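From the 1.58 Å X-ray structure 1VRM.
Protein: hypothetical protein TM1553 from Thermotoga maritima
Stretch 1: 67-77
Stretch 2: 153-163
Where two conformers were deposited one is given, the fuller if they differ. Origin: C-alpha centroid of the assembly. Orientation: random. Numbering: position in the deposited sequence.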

# COMPACT_ATOMS: atom_id res chain seq x y z
N VAL A 67 -17.60 -2.62 -1.21
CA VAL A 67 -18.16 -1.92 -0.03
C VAL A 67 -17.62 -0.47 0.05
O VAL A 67 -18.28 0.42 0.61
CB VAL A 67 -17.82 -2.70 1.25
CG1 VAL A 67 -16.32 -2.64 1.57
CG2 VAL A 67 -18.68 -2.26 2.39
N VAL A 68 -16.38 -0.26 -0.39
CA VAL A 68 -15.83 1.08 -0.51
C VAL A 68 -16.70 1.90 -1.48
O VAL A 68 -17.05 3.04 -1.16
CB VAL A 68 -14.35 1.07 -0.97
CG1 VAL A 68 -13.87 2.45 -1.48
CG2 VAL A 68 -13.52 0.54 0.16
N LYS A 69 -16.99 1.35 -2.66
CA LYS A 69 -17.84 2.04 -3.63
C LYS A 69 -19.20 2.28 -2.99
O LYS A 69 -19.76 3.39 -3.14
CB LYS A 69 -17.97 1.27 -4.92
CG LYS A 69 -18.76 1.99 -5.98
CD LYS A 69 -18.52 1.37 -7.32
CE LYS A 69 -19.62 1.75 -8.29
NZ LYS A 69 -19.68 3.19 -8.44
N LYS A 70 -19.72 1.30 -2.26
CA LYS A 70 -21.03 1.50 -1.58
C LYS A 70 -20.99 2.70 -0.65
O LYS A 70 -21.85 3.56 -0.72
CB LYS A 70 -21.45 0.26 -0.79
CG LYS A 70 -22.77 0.39 -0.04
CD LYS A 70 -22.98 -0.89 0.75
CE LYS A 70 -24.07 -0.80 1.74
NZ LYS A 70 -24.37 -2.20 2.20
N ILE A 71 -19.96 2.81 0.18
CA ILE A 71 -19.85 3.96 1.06
C ILE A 71 -19.71 5.25 0.23
O ILE A 71 -20.45 6.25 0.43
CB ILE A 71 -18.64 3.85 2.02
CG1 ILE A 71 -18.84 2.69 3.02
CG2 ILE A 71 -18.43 5.20 2.75
CD1 ILE A 71 -17.55 2.19 3.64
N ASN A 72 -18.81 5.24 -0.75
CA ASN A 72 -18.55 6.43 -1.61
C ASN A 72 -19.76 6.93 -2.36
O ASN A 72 -19.88 8.14 -2.65
CB ASN A 72 -17.40 6.19 -2.55
CG ASN A 72 -16.05 6.11 -1.82
OD1 ASN A 72 -15.93 6.55 -0.66
ND2 ASN A 72 -15.04 5.60 -2.53
N ASP A 73 -20.61 5.98 -2.73
CA ASP A 73 -21.81 6.27 -3.50
C ASP A 73 -23.02 6.60 -2.59
O ASP A 73 -24.11 6.84 -3.11
CB ASP A 73 -22.14 5.09 -4.41
CG ASP A 73 -21.21 4.98 -5.63
OD1 ASP A 73 -20.44 5.95 -5.89
OD2 ASP A 73 -21.31 3.95 -6.31
N HIS A 74 -22.79 6.59 -1.27
CA HIS A 74 -23.82 6.92 -0.32
C HIS A 74 -23.32 8.01 0.65
O HIS A 74 -23.20 7.75 1.86
CB HIS A 74 -24.27 5.67 0.43
CG HIS A 74 -25.04 4.73 -0.42
ND1 HIS A 74 -24.44 3.78 -1.20
CD2 HIS A 74 -26.37 4.65 -0.67
CE1 HIS A 74 -25.37 3.12 -1.89
NE2 HIS A 74 -26.55 3.64 -1.59
N PRO A 75 -23.08 9.26 0.16
CA PRO A 75 -22.64 10.35 1.03
C PRO A 75 -23.76 10.77 1.96
O PRO A 75 -24.96 10.53 1.67
CB PRO A 75 -22.33 11.49 0.04
CG PRO A 75 -23.22 11.24 -1.09
CD PRO A 75 -23.23 9.72 -1.22
N ASN A 76 -23.41 11.36 3.09
CA ASN A 76 -24.40 11.95 4.00
C ASN A 76 -25.45 10.92 4.38
O ASN A 76 -26.68 11.19 4.39
CB ASN A 76 -25.00 13.21 3.40
CG ASN A 76 -23.93 14.19 3.02
OD1 ASN A 76 -22.95 14.35 3.79
ND2 ASN A 76 -24.11 14.90 1.91
N GLU A 77 -24.95 9.72 4.72
CA GLU A 77 -25.80 8.61 5.15
C GLU A 77 -24.96 7.70 6.03
O GLU A 77 -23.78 7.50 5.78
CB GLU A 77 -26.27 7.85 3.91
CG GLU A 77 -27.21 6.75 4.25
CD GLU A 77 -27.92 6.16 3.05
OE1 GLU A 77 -27.85 6.71 1.91
OE2 GLU A 77 -28.56 5.09 3.24
N MSE A 153 -19.90 6.99 8.01
CA MSE A 153 -20.46 8.07 7.20
C MSE A 153 -19.31 8.86 6.65
O MSE A 153 -18.34 9.12 7.36
CB MSE A 153 -21.40 8.98 7.99
CG MSE A 153 -21.80 10.17 7.11
SE MSE A 153 -23.34 11.07 7.88
CE MSE A 153 -22.43 11.82 9.38
N VAL A 154 -19.46 9.29 5.39
CA VAL A 154 -18.50 10.22 4.77
C VAL A 154 -19.18 11.57 4.61
O VAL A 154 -20.24 11.64 3.99
CB VAL A 154 -17.91 9.75 3.45
CG1 VAL A 154 -16.91 8.65 3.69
CG2 VAL A 154 -18.98 9.32 2.41
N LYS A 155 -18.61 12.61 5.24
CA LYS A 155 -19.10 13.96 5.08
C LYS A 155 -18.22 14.80 4.15
O LYS A 155 -17.12 14.40 3.74
CB LYS A 155 -19.25 14.68 6.41
CG LYS A 155 -18.07 14.82 7.19
CD LYS A 155 -18.36 15.64 8.46
CE LYS A 155 -17.05 16.03 9.13
NZ LYS A 155 -17.27 17.04 10.21
N ASN A 156 -18.77 15.96 3.77
CA ASN A 156 -18.07 16.91 2.90
C ASN A 156 -17.68 16.31 1.57
O ASN A 156 -16.78 16.82 0.88
CB ASN A 156 -16.86 17.50 3.61
CG ASN A 156 -17.27 18.42 4.74
OD1 ASN A 156 -18.18 19.23 4.57
ND2 ASN A 156 -16.65 18.27 5.89
N GLY A 157 -18.41 15.30 1.13
CA GLY A 157 -18.23 14.72 -0.18
C GLY A 157 -16.96 13.93 -0.32
O GLY A 157 -16.56 13.58 -1.44
N VAL A 158 -16.35 13.51 0.79
CA VAL A 158 -15.10 12.76 0.63
C VAL A 158 -15.39 11.36 0.09
O VAL A 158 -16.49 10.80 0.28
CB VAL A 158 -14.22 12.66 1.88
CG1 VAL A 158 -13.84 14.00 2.44
CG2 VAL A 158 -14.86 11.80 2.91
N LYS A 159 -14.39 10.79 -0.57
CA LYS A 159 -14.43 9.44 -1.02
C LYS A 159 -13.16 8.72 -0.53
O LYS A 159 -12.06 9.26 -0.58
CB LYS A 159 -14.52 9.33 -2.52
CG LYS A 159 -15.89 9.85 -3.06
CD LYS A 159 -16.02 9.51 -4.51
CE LYS A 159 -17.45 9.64 -5.08
NZ LYS A 159 -17.60 9.20 -6.54
N ILE A 160 -13.35 7.50 -0.08
CA ILE A 160 -12.28 6.64 0.48
C ILE A 160 -11.64 5.89 -0.67
O ILE A 160 -12.32 5.35 -1.55
CB ILE A 160 -12.90 5.64 1.47
CG1 ILE A 160 -13.47 6.40 2.70
CG2 ILE A 160 -11.92 4.56 1.81
CD1 ILE A 160 -14.37 5.59 3.60
N ASP A 161 -10.32 5.83 -0.68
CA ASP A 161 -9.58 4.96 -1.59
C ASP A 161 -8.52 4.25 -0.73
O ASP A 161 -7.75 4.92 -0.04
CB ASP A 161 -8.87 5.69 -2.74
CG ASP A 161 -8.13 4.67 -3.66
OD1 ASP A 161 -8.76 4.10 -4.59
OD2 ASP A 161 -6.94 4.39 -3.40
N LEU A 162 -8.53 2.91 -0.78
CA LEU A 162 -7.66 2.08 0.09
C LEU A 162 -6.43 1.55 -0.66
O LEU A 162 -5.73 0.66 -0.15
CB LEU A 162 -8.46 0.92 0.72
CG LEU A 162 -9.57 1.35 1.68
CD1 LEU A 162 -10.30 0.23 2.36
CD2 LEU A 162 -9.02 2.29 2.77
N GLY A 163 -6.11 2.11 -1.83
CA GLY A 163 -5.04 1.58 -2.63
C GLY A 163 -3.68 1.70 -1.93
O GLY A 163 -2.73 0.97 -2.28
O HOH W 1 -18.91 10.61 -1.11
O HOH W 2 -17.72 6.25 -6.41
O HOH W 3 -21.99 8.47 4.17
O HOH W 4 -20.55 13.60 2.05
O HOH W 5 -21.43 16.63 4.57

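A polar side chain can be buried at low cost if its polar atoms find partners, and the contact between residues 67-77 and 153-163 of TM1553 is a compact example. The first stretch is helical from Val 67 to Asn 72 and then unwinds into a loop; the second leaves a strand at Val 154, reverses through a type I' turn from Lys 155 to Val 158, and continues in extended form past the helix.

Asn 72 is the pivot. Its CA lies 5.1 Å from the CA of Lys 159, and its CA-to-CB bond points toward the second stretch, so that the buried amide meets the backbone of Ile 160 directly. The N of Ile 160 donates to Asn 72 OD1 at 2.8 Å, while Asn 72 ND2 donates to the O of Ile 160 at 2.9 Å. The carboxamide thus satisfies both polar groups of one residue, much as a neighbouring strand would, and OD1 and ND2 each make one hydrogen bond in return. The backbone of Asn 72 is also served: its N bonds to Val 68 O within the helix, and its O receives water 1, which also donates to Val 158 O.

Apolar side chains pack beside this polar pair. One helical turn before Asn 72, Val 68 places CG2 3.9 Å from Leu 162 CD1, and Ile 71 sets CG2 3.9 Å from Val 154 CG1 and 4.2 Å from Ile 160 CD1.

Beyond the helix, water takes over much of the bonding. The one direct hydrogen bond between the stretches here, from Asn 76 N to Val 154 O, is weak at 3.3 Å although nearly straight. Val 154 O also accepts from water 4 at 2.8 Å, and that water donates to Asn 76 OD1 and accepts from Gly 157 N, tying the loop to the turn. Water 5 joins Asn 76 OD1 to Asn 156 N. On the same edge of the strand, Val 154 N donates to water 3 at 2.9 Å, which in turn serves the carbonyls of His 74 and Glu 77.

The charged groups follow the same logic. Asp 73 OD2 forms a salt bridge with Lys 69 NZ at 2.8 Å, whereas Asp 73 OD1 stands 4.4 Å from Lys 159 NZ, too far for one; water 2 bridges that gap, donating to the carboxylate and accepting from the amine.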